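PDB 2OKX: rhamnosidase B from Bacillus sp., which catalyses the hydrolysis of terminal alpha-L-rhamnose from rhamnosides, as a member of glycoside hydrolase family 78. Local coordinates for residues D224-M229 with V234-P239; V276-W281 with R288-N293; E551-T556 with A866-F871. All coordinates share one frame; numbering follows the deposited sequence.

Contact 1: residues D224-M229 with V234-P239; sequences DLRNQM and VNHANP
A short N-capped helix and the loop that follows it, in the beta-rich D2 region of the enzyme, are tied together by Arg226, whose guanidinium meets the backbone of His236 and Asn238. The helix spans 225-229 and the loop runs on into strand 240-252. Three hydrogen bonds to two main-chain carbonyls are the evidence for the tie. NH1 and NH2 of Arg226 both reach Asn238 O at 2.8 Å, an end-on grip by two nitrogens on one oxygen, each with an N-H...O angle of 141°. NH1 of Arg226 also donates to His236 O at 3.1 Å; this oxygen lies near the guanidinium plane, yet the donor stands well above the plane of its carbonyl. With CG anti to the backbone N (chi1 173°) and an extended chain from CG to NE, Arg226 can span the space between helix and loop. NH2 donates further to Asp309 O, so three carbonyls together fix the rotation of the group. Asn238 in turn bonds through its side chain to Ser623 and Glu347, the former within the 6-hairpin glycosidase range. At the start of the helix Asp224 is the N-cap, its OD2 accepting from Asn227 N at 3.2 Å, while a salt bridge to Arg20 holds its OD1. Asn227 bonds through OD1 to Ser233, and its amide rests against a methyl of Val234, CG1 lying 3.4 Å from CG of Asn227 and almost as near to ND2.

Contact 2: residues V276-W281 with R288-N293; sequences VLQTEW and RYYSLN
Trp281 and Arg288 make the tight part of this contact. The guanidinium lies flat on one face of the indole, with planes 11° apart and Arg288 CZ only 3.2 Å from Trp281 CE2. Arg288 CZ stands 3.6 Å from the centroid of the five-membered ring, a cation-pi geometry, and CD of the same arginine makes a CH-pi contact with that ring. A bend at chi3 (-70°) folds the otherwise extended arginine chain so that its end follows the indole. What fixes the turn of the guanidinium is a nearly straight bond, Arg288 NH1 to Tyr290 OH at 3.1 Å, with the hydroxyl in the guanidinium plane. The Tyr290 ring carries Trp281 CB centrally over one face, 4.0 Å from its centroid, while Gln278 CB packs against CD2 of the tyrosine at 3.5 Å. Were Arg288 an alanine, the indole face would probably lose its flat partner and Tyr290 OH its guanidinium donor.

The looser side relies on solvent, for no direct hydrogen bond joins the two segments. One water links Gln278 O to Tyr290 OH, and a second donates to Glu280 O at 2.7 Å while accepting from Ser291 N. Exposed Glu280 turns its carboxylate away from the strand, and a glycerol, probably from the crystallisation liquor, bonds to it and to the backbone of Thr279 and Trp281. Strand 288-294 is outermost in its antiparallel sheet, paired with strand 256-262, and the arrangement is that of a connecting loop folded over an edge strand, consistent with the beta-sandwich architecture of the galactose-binding-like clan.

Contact 3: residues E551-T556 with A866-F871; sequences EISRHT and AAPGYF
The backbones of Ser553, in helix 544-559, and Ala866, just before helix 868-876, come very close, with 4.4 Å between their CA atoms. The approach is consistent with the small size of the residues that meet: a serine on one side, and an alanine, a proline and a glycine on the other. Ser553 supplies the side chain at the centre. Its CB lies 3.6 Å from Gly869 N, in the first turn of the second helix. Its OG passes against the Pro868 ring, 3.4 Å from CD and 3.5 Å from CB of that proline. The hydroxyl makes no hydrogen bond across the contact; with OG beside the backbone N (chi1 -68°), it turns back along its own helix and bonds to Thr549 O. In the other direction Ala866 CB approaches Ser553 O at 3.5 Å, and that carbonyl is engaged by the hydroxyl of Thr557.

Gly869 sits where a side chain would be hard to fit: a beta-carbon built on it would fall 3.5 Å from Ser553 CB and 3.2 Å from Ala866 O. Gly869 N bonds to Ala866 O at the entry to helix 868-876. Val586 of helix 577-590 and Tyr828 of helix 817-833 flank the site, touching Ala866 and Pro868 respectively. The segments belong to the first and last helices within the 6-hairpin glycosidase range, 310 residues apart in sequence, so their meeting is consistent with closure of the alpha-helical barrel of this family. Chemically the contact is pure close packing: no hydrogen bond or ion pair crosses it, and the polar groups of Ser553 find partners within their own helix, implying that the close approach rests on shape fit between small residues and, probably, on the surrounding helices, not on polar pairing.

How the contacts relate
Contacts 1 and 2 both fall in the D2 range, 29 Å apart between centres and about 13 Å between nearest atoms, so they lie in different parts of one beta-rich region without touching. Contact 3 belongs to the 6-hairpin glycosidase range; its centre is 37 Å from that of contact 1, on the opposite side of the chain's centre, and 47 Å from that of contact 2. Contact 1 points toward the helical region through the bond of Asn238 to Ser623, whereas contact 2 is peripheral, about 35 Å from the chain's centre. None of the three includes Val423 or His522 of the calcium site. In this family the catalytic centre probably lies in the helical barrel, to which contact 3 belongs.

Contact 1: residues D224-M229 with V234-P239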
loop_
_atom_site.group_PDB
_atom_site.type_symbol
_atom_site.label_atom_id
_atom_site.label_comp_id
_atom_site.label_asym_id
_atom_site.label_seq_id
_atom_site.Cartn_x
_atom_site.Cartn_y
_atom_site.Cartn_z
ATOM N N ASP A 224 -7.555 12.293 14.903
ATOM C CA ASP A 224 -7.657 10.843 14.839
ATOM C C ASP A 224 -8.906 10.498 15.649
ATOM O O ASP A 224 -8.833 10.153 16.832
ATOM C CB ASP A 224 -6.420 10.183 15.441
ATOM C CG ASP A 224 -6.385 8.688 15.194
ATOM O OD1 ASP A 224 -5.284 8.100 15.256
ATOM O OD2 ASP A 224 -7.457 8.098 14.945
ATOM N N LEU A 225 -10.055 10.628 14.998
ATOM C CA LEU A 225 -11.340 10.358 15.627
ATOM C C LEU A 225 -11.510 8.897 16.023
ATOM O O LEU A 225 -12.194 8.592 16.998
ATOM C CB LEU A 225 -12.472 10.787 14.691
ATOM C CG LEU A 225 -12.560 12.288 14.410
ATOM C CD1 LEU A 225 -13.660 12.568 13.392
ATOM C CD2 LEU A 225 -12.826 13.037 15.709
ATOM N N ARG A 226 -10.887 7.995 15.271
ATOM C CA ARG A 226 -10.980 6.567 15.563
ATOM C C ARG A 226 -10.430 6.259 16.957
ATOM O O ARG A 226 -11.107 5.640 17.778
ATOM C CB ARG A 226 -10.205 5.763 14.508
ATOM C CG ARG A 226 -10.074 4.264 14.795
ATOM C CD ARG A 226 -9.096 3.631 13.810
ATOM N NE ARG A 226 -8.690 2.276 14.177
ATOM C CZ ARG A 226 -9.394 1.177 13.918
ATOM N NH1 ARG A 226 -8.933 -0.011 14.296
ATOM N NH2 ARG A 226 -10.550 1.260 13.279
ATOM N N ASN A 227 -9.203 6.697 17.225
ATOM C CA ASN A 227 -8.587 6.444 18.520
ATOM C C ASN A 227 -9.173 7.327 19.630
ATOM O O ASN A 227 -9.099 6.978 20.808
ATOM C CB ASN A 227 -7.062 6.632 18.437
ATOM C CG ASN A 227 -6.378 5.574 17.568
ATOM O OD1 ASN A 227 -6.984 4.568 17.182
ATOM N ND2 ASN A 227 -5.102 5.796 17.271
ATOM N N GLN A 228 -9.763 8.459 19.256
ATOM C CA GLN A 228 -10.362 9.361 20.237
ATOM C C GLN A 228 -11.720 8.843 20.725
ATOM O O GLN A 228 -12.013 8.893 21.923
ATOM C CB GLN A 228 -10.528 10.764 19.639
ATOM C CG GLN A 228 -11.513 11.678 20.385
ATOM C CD GLN A 228 -11.044 12.079 21.780
ATOM O OE1 GLN A 228 -11.800 12.681 22.552
ATOM N NE2 GLN A 228 -9.799 11.754 22.106
ATOM N N MET A 229 -12.534 8.344 19.797
ATOM C CA MET A 229 -13.862 7.829 20.126
ATOM C C MET A 229 -13.868 6.386 20.636
ATOM O O MET A 229 -14.764 5.995 21.382
ATOM C CB MET A 229 -14.786 7.945 18.909
ATOM C CG MET A 229 -14.977 9.365 18.404
ATOM S SD MET A 229 -15.619 10.497 19.663
ATOM C CE MET A 229 -17.371 10.130 19.606
ATOM N N VAL A 234 -6.682 1.223 19.175
ATOM C CA VAL A 234 -5.249 1.337 18.890
ATOM C C VAL A 234 -4.589 -0.039 18.836
ATOM O O VAL A 234 -3.518 -0.207 18.244
ATOM C CB VAL A 234 -4.511 2.164 19.974
ATOM C CG1 VAL A 234 -5.044 3.588 20.008
ATOM C CG2 VAL A 234 -4.666 1.486 21.340
ATOM N N ASN A 235 -5.232 -1.028 19.448
ATOM C CA ASN A 235 -4.677 -2.375 19.494
ATOM C C ASN A 235 -4.992 -3.285 18.311
ATOM O O ASN A 235 -4.536 -4.427 18.272
ATOM C CB ASN A 235 -5.099 -3.049 20.801
ATOM C CG ASN A 235 -4.599 -2.298 22.018
ATOM O OD1 ASN A 235 -3.397 -2.079 22.174
ATOM N ND2 ASN A 235 -5.518 -1.893 22.884
ATOM N N HIS A 236 -5.766 -2.795 17.350
ATOM C CA HIS A 236 -6.089 -3.604 16.177
ATOM C C HIS A 236 -6.328 -2.699 14.978
ATOM O O HIS A 236 -6.374 -1.480 15.117
ATOM C CB HIS A 236 -7.334 -4.461 16.426
ATOM C CG HIS A 236 -8.593 -3.664 16.561
ATOM N ND1 HIS A 236 -9.127 -3.314 17.783
ATOM C CD2 HIS A 236 -9.403 -3.117 15.625
ATOM C CE1 HIS A 236 -10.212 -2.586 17.593
ATOM N NE2 HIS A 236 -10.402 -2.451 16.293
ATOM N N ALA A 237 -6.487 -3.300 13.802
ATOM C CA ALA A 237 -6.713 -2.529 12.588
ATOM C C ALA A 237 -8.025 -2.907 11.919
ATOM O O ALA A 237 -8.153 -2.824 10.697
ATOM C CB ALA A 237 -5.552 -2.724 11.617
ATOM N N ASN A 238 -8.993 -3.345 12.718
ATOM C CA ASN A 238 -10.301 -3.695 12.189
ATOM C C ASN A 238 -11.129 -2.424 12.170
ATOM O O ASN A 238 -10.879 -1.500 12.941
ATOM C CB ASN A 238 -11.011 -4.717 13.081
ATOM C CG ASN A 238 -10.285 -6.036 13.154
ATOM O OD1 ASN A 238 -9.925 -6.619 12.128
ATOM N ND2 ASN A 238 -10.079 -6.529 14.370
ATOM N N PRO A 239 -12.111 -2.349 11.270
ATOM C CA PRO A 239 -12.946 -1.152 11.218
ATOM C C PRO A 239 -13.775 -1.058 12.498
ATOM O O PRO A 239 -14.187 -2.078 13.046
ATOM C CB PRO A 239 -13.845 -1.407 10.009
ATOM C CG PRO A 239 -13.017 -2.290 9.137
ATOM C CD PRO A 239 -12.377 -3.233 10.122
#

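Contact 2: residues V276-W281 with R288-N293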
loop_
_atom_site.group_PDB
_atom_site.type_symbol
_atom_site.label_atom_id
_atom_site.label_comp_id
_atom_site.label_asym_id
_atom_site.label_seq_id
_atom_site.Cartn_x
_atom_site.Cartn_y
_atom_site.Cartn_z
ATOM N N VAL A 276 -28.679 25.010 14.941
ATOM C CA VAL A 276 -29.359 25.006 13.650
ATOM C C VAL A 276 -28.585 24.193 12.613
ATOM O O VAL A 276 -27.388 24.404 12.407
ATOM C CB VAL A 276 -29.549 26.438 13.107
ATOM C CG1 VAL A 276 -30.286 26.395 11.775
ATOM C CG2 VAL A 276 -30.325 27.280 14.113
ATOM N N LEU A 277 -29.279 23.264 11.966
ATOM C CA LEU A 277 -28.672 22.414 10.948
ATOM C C LEU A 277 -28.377 23.221 9.688
ATOM O O LEU A 277 -29.268 23.852 9.122
ATOM C CB LEU A 277 -29.610 21.244 10.626
ATOM C CG LEU A 277 -29.222 20.167 9.602
ATOM C CD1 LEU A 277 -29.293 20.736 8.196
ATOM C CD2 LEU A 277 -27.834 19.628 9.907
ATOM N N GLN A 278 -27.120 23.203 9.257
ATOM C CA GLN A 278 -26.713 23.926 8.057
ATOM C C GLN A 278 -27.096 23.082 6.847
ATOM O O GLN A 278 -26.533 22.009 6.625
ATOM C CB GLN A 278 -25.204 24.167 8.084
ATOM C CG GLN A 278 -24.708 24.873 9.347
ATOM C CD GLN A 278 -25.418 26.189 9.596
ATOM O OE1 GLN A 278 -26.349 26.267 10.401
ATOM N NE2 GLN A 278 -24.993 27.229 8.896
ATOM N N THR A 279 -28.053 23.573 6.068
ATOM C CA THR A 279 -28.541 22.839 4.907
ATOM C C THR A 279 -27.848 23.149 3.590
ATOM O O THR A 279 -28.012 22.410 2.624
ATOM C CB THR A 279 -30.052 23.070 4.700
ATOM O OG1 THR A 279 -30.285 24.447 4.382
ATOM C CG2 THR A 279 -30.826 22.711 5.960
ATOM N N GLU A 280 -27.083 24.235 3.540
ATOM C CA GLU A 280 -26.398 24.601 2.308
ATOM C C GLU A 280 -24.884 24.469 2.414
ATOM O O GLU A 280 -24.294 24.754 3.456
ATOM C CB GLU A 280 -26.758 26.034 1.904
ATOM C CG GLU A 280 -28.253 26.284 1.762
ATOM C CD GLU A 280 -28.924 25.298 0.827
ATOM O OE1 GLU A 280 -28.511 25.211 -0.350
ATOM O OE2 GLU A 280 -29.868 24.607 1.270
ATOM N N TRP A 281 -24.258 24.039 1.323
ATOM C CA TRP A 281 -22.814 23.872 1.290
ATOM C C TRP A 281 -22.313 23.738 -0.141
ATOM O O TRP A 281 -23.101 23.587 -1.078
ATOM C CB TRP A 281 -22.407 22.635 2.105
ATOM C CG TRP A 281 -22.974 21.341 1.580
ATOM C CD1 TRP A 281 -22.562 20.649 0.474
ATOM C CD2 TRP A 281 -24.066 20.597 2.133
ATOM N NE1 TRP A 281 -23.330 19.522 0.304
ATOM C CE2 TRP A 281 -24.261 19.464 1.308
ATOM C CE3 TRP A 281 -24.902 20.776 3.244
ATOM C CZ2 TRP A 281 -25.258 18.514 1.561
ATOM C CZ3 TRP A 281 -25.893 19.832 3.495
ATOM C CH2 TRP A 281 -26.062 18.715 2.655
ATOM N N ARG A 288 -16.226 19.401 1.375
ATOM C CA ARG A 288 -17.417 20.177 1.671
ATOM C C ARG A 288 -17.035 21.434 2.433
ATOM O O ARG A 288 -16.171 21.404 3.310
ATOM C CB ARG A 288 -18.427 19.358 2.481
ATOM C CG ARG A 288 -19.729 20.114 2.724
ATOM C CD ARG A 288 -20.781 19.260 3.419
ATOM N NE ARG A 288 -21.302 18.201 2.559
ATOM C CZ ARG A 288 -22.320 17.412 2.887
ATOM N NH1 ARG A 288 -22.930 17.564 4.058
ATOM N NH2 ARG A 288 -22.730 16.467 2.048
ATOM N N TYR A 289 -17.673 22.543 2.069
ATOM C CA TYR A 289 -17.427 23.825 2.719
ATOM C C TYR A 289 -18.759 24.493 3.054
ATOM O O TYR A 289 -19.686 24.488 2.247
ATOM C CB TYR A 289 -16.609 24.748 1.807
ATOM C CG TYR A 289 -15.335 24.117 1.296
ATOM C CD1 TYR A 289 -15.350 23.282 0.175
ATOM C CD2 TYR A 289 -14.131 24.295 1.968
ATOM C CE1 TYR A 289 -14.198 22.639 -0.257
ATOM C CE2 TYR A 289 -12.970 23.655 1.545
ATOM C CZ TYR A 289 -13.012 22.825 0.432
ATOM O OH TYR A 289 -11.876 22.163 0.030
ATOM N N TYR A 290 -18.846 25.055 4.253
ATOM C CA TYR A 290 -20.060 25.740 4.685
ATOM C C TYR A 290 -19.756 27.218 4.866
ATOM O O TYR A 290 -18.693 27.581 5.374
ATOM C CB TYR A 290 -20.568 25.191 6.023
ATOM C CG TYR A 290 -21.087 23.774 5.995
ATOM C CD1 TYR A 290 -20.216 22.684 5.990
ATOM C CD2 TYR A 290 -22.458 23.521 6.018
ATOM C CE1 TYR A 290 -20.705 21.372 6.016
ATOM C CE2 TYR A 290 -22.953 22.224 6.041
ATOM C CZ TYR A 290 -22.077 21.154 6.042
ATOM O OH TYR A 290 -22.584 19.873 6.080
ATOM N N SER A 291 -20.693 28.062 4.452
ATOM C CA SER A 291 -20.544 29.503 4.591
ATOM C C SER A 291 -21.431 29.929 5.754
ATOM O O SER A 291 -22.621 29.614 5.778
ATOM C CB SER A 291 -20.987 30.213 3.309
ATOM O OG SER A 291 -20.743 31.608 3.395
ATOM N N LEU A 292 -20.854 30.633 6.722
ATOM C CA LEU A 292 -21.615 31.077 7.885
ATOM C C LEU A 292 -21.579 32.594 8.013
ATOM O O LEU A 292 -20.511 33.186 8.133
ATOM C CB LEU A 292 -21.045 30.455 9.163
ATOM C CG LEU A 292 -20.775 28.948 9.173
ATOM C CD1 LEU A 292 -20.200 28.545 10.520
ATOM C CD2 LEU A 292 -22.055 28.184 8.887
ATOM N N ASN A 293 -22.752 33.215 7.984
ATOM C CA ASN A 293 -22.859 34.663 8.123
ATOM C C ASN A 293 -23.217 34.901 9.586
ATOM O O ASN A 293 -24.391 34.964 9.949
ATOM C CB ASN A 293 -23.956 35.193 7.199
ATOM C CG ASN A 293 -24.018 36.705 7.176
ATOM O OD1 ASN A 293 -22.992 37.381 7.065
ATOM N ND2 ASN A 293 -25.228 37.247 7.268
HETATM O O HOH W 1 -24.938 19.714 7.322
HETATM O O HOH W 2 -23.049 27.166 3.372
#

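Contact 3: residues E551-T556 with A866-F871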
loop_
_atom_site.group_PDB
_atom_site.type_symbol
_atom_site.label_atom_id
_atom_site.label_comp_id
_atom_site.label_asym_id
_atom_site.label_seq_id
_atom_site.Cartn_x
_atom_site.Cartn_y
_atom_site.Cartn_z
ATOM N N GLU A 551 6.068 -1.130 -20.804
ATOM C CA GLU A 551 6.921 -0.247 -20.021
ATOM C C GLU A 551 6.246 0.169 -18.706
ATOM O O GLU A 551 6.848 0.071 -17.643
ATOM C CB GLU A 551 7.265 0.989 -20.863
ATOM C CG GLU A 551 8.360 1.871 -20.304
ATOM C CD GLU A 551 9.705 1.169 -20.234
ATOM O OE1 GLU A 551 10.054 0.432 -21.182
ATOM O OE2 GLU A 551 10.419 1.369 -19.232
ATOM N N ILE A 552 4.998 0.624 -18.758
ATOM C CA ILE A 552 4.351 1.026 -17.513
ATOM C C ILE A 552 4.014 -0.180 -16.641
ATOM O O ILE A 552 3.972 -0.071 -15.415
ATOM C CB ILE A 552 3.077 1.889 -17.747
ATOM C CG1 ILE A 552 1.991 1.090 -18.461
ATOM C CG2 ILE A 552 3.444 3.130 -18.545
ATOM C CD1 ILE A 552 0.661 1.844 -18.549
ATOM N N SER A 553 3.790 -1.335 -17.263
ATOM C CA SER A 553 3.493 -2.543 -16.498
ATOM C C SER A 553 4.731 -2.950 -15.700
ATOM O O SER A 553 4.634 -3.374 -14.550
ATOM C CB SER A 553 3.080 -3.692 -17.431
ATOM O OG SER A 553 1.821 -3.440 -18.042
ATOM N N ARG A 554 5.898 -2.824 -16.323
ATOM C CA ARG A 554 7.154 -3.171 -15.667
ATOM C C ARG A 554 7.410 -2.195 -14.512
ATOM O O ARG A 554 7.793 -2.600 -13.413
ATOM C CB ARG A 554 8.302 -3.093 -16.682
ATOM C CG ARG A 554 9.613 -3.757 -16.262
ATOM C CD ARG A 554 10.732 -2.751 -16.005
ATOM N NE ARG A 554 10.970 -1.818 -17.113
ATOM C CZ ARG A 554 11.794 -2.017 -18.140
ATOM N NH1 ARG A 554 11.914 -1.079 -19.073
ATOM N NH2 ARG A 554 12.505 -3.132 -18.247
ATOM N N HIS A 555 7.202 -0.907 -14.762
ATOM C CA HIS A 555 7.435 0.090 -13.721
ATOM C C HIS A 555 6.485 -0.098 -12.537
ATOM O O HIS A 555 6.889 0.024 -11.382
ATOM C CB HIS A 555 7.289 1.504 -14.287
ATOM C CG HIS A 555 7.770 2.568 -13.353
ATOM N ND1 HIS A 555 9.042 2.567 -12.822
ATOM C CD2 HIS A 555 7.146 3.653 -12.836
ATOM C CE1 HIS A 555 9.180 3.605 -12.016
ATOM N NE2 HIS A 555 8.045 4.280 -12.008
ATOM N N THR A 556 5.225 -0.402 -12.825
ATOM C CA THR A 556 4.234 -0.608 -11.771
ATOM C C THR A 556 4.663 -1.764 -10.863
ATOM O O THR A 556 4.574 -1.683 -9.638
ATOM C CB THR A 556 2.855 -0.957 -12.360
ATOM O OG1 THR A 556 2.453 0.066 -13.276
ATOM C CG2 THR A 556 1.813 -1.082 -11.244
ATOM N N ALA A 866 -0.850 -5.045 -13.895
ATOM C CA ALA A 866 0.250 -5.086 -14.868
ATOM C C ALA A 866 0.239 -6.252 -15.863
ATOM O O ALA A 866 1.292 -6.651 -16.370
ATOM C CB ALA A 866 1.594 -5.054 -14.125
ATOM N N ALA A 867 -0.946 -6.770 -16.161
ATOM C CA ALA A 867 -1.101 -7.892 -17.090
ATOM C C ALA A 867 -0.209 -7.911 -18.341
ATOM O O ALA A 867 0.393 -8.940 -18.654
ATOM C CB ALA A 867 -2.568 -8.012 -17.511
ATOM N N PRO A 868 -0.115 -6.787 -19.077
ATOM C CA PRO A 868 0.727 -6.787 -20.281
ATOM C C PRO A 868 2.156 -7.277 -20.047
ATOM O O PRO A 868 2.764 -7.874 -20.939
ATOM C CB PRO A 868 0.678 -5.329 -20.741
ATOM C CG PRO A 868 -0.691 -4.885 -20.273
ATOM C CD PRO A 868 -0.752 -5.470 -18.886
ATOM N N GLY A 869 2.684 -7.023 -18.852
ATOM C CA GLY A 869 4.039 -7.448 -18.532
ATOM C C GLY A 869 4.201 -8.958 -18.573
ATOM O O GLY A 869 5.314 -9.473 -18.703
ATOM N N TYR A 870 3.087 -9.669 -18.461
ATOM C CA TYR A 870 3.099 -11.126 -18.499
ATOM C C TYR A 870 2.636 -11.657 -19.854
ATOM O O TYR A 870 3.314 -12.480 -20.462
ATOM C CB TYR A 870 2.192 -11.688 -17.405
ATOM C CG TYR A 870 1.932 -13.183 -17.506
ATOM C CD1 TYR A 870 2.909 -14.114 -17.139
ATOM C CD2 TYR A 870 0.704 -13.659 -17.955
ATOM C CE1 TYR A 870 2.662 -15.495 -17.216
ATOM C CE2 TYR A 870 0.445 -15.029 -18.039
ATOM C CZ TYR A 870 1.426 -15.939 -17.666
ATOM O OH TYR A 870 1.152 -17.287 -17.734
ATOM N N PHE A 871 1.488 -11.178 -20.334
ATOM C CA PHE A 871 0.947 -11.680 -21.592
ATOM C C PHE A 871 1.702 -11.380 -22.875
ATOM O O PHE A 871 1.680 -12.196 -23.797
ATOM C CB PHE A 871 -0.522 -11.257 -21.750
ATOM C CG PHE A 871 -1.431 -11.878 -20.732
ATOM C CD1 PHE A 871 -1.738 -11.209 -19.552
ATOM C CD2 PHE A 871 -1.908 -13.174 -20.911
ATOM C CE1 PHE A 871 -2.499 -11.820 -18.561
ATOM C CE2 PHE A 871 -2.669 -13.796 -19.928
ATOM C CZ PHE A 871 -2.965 -13.121 -18.748
#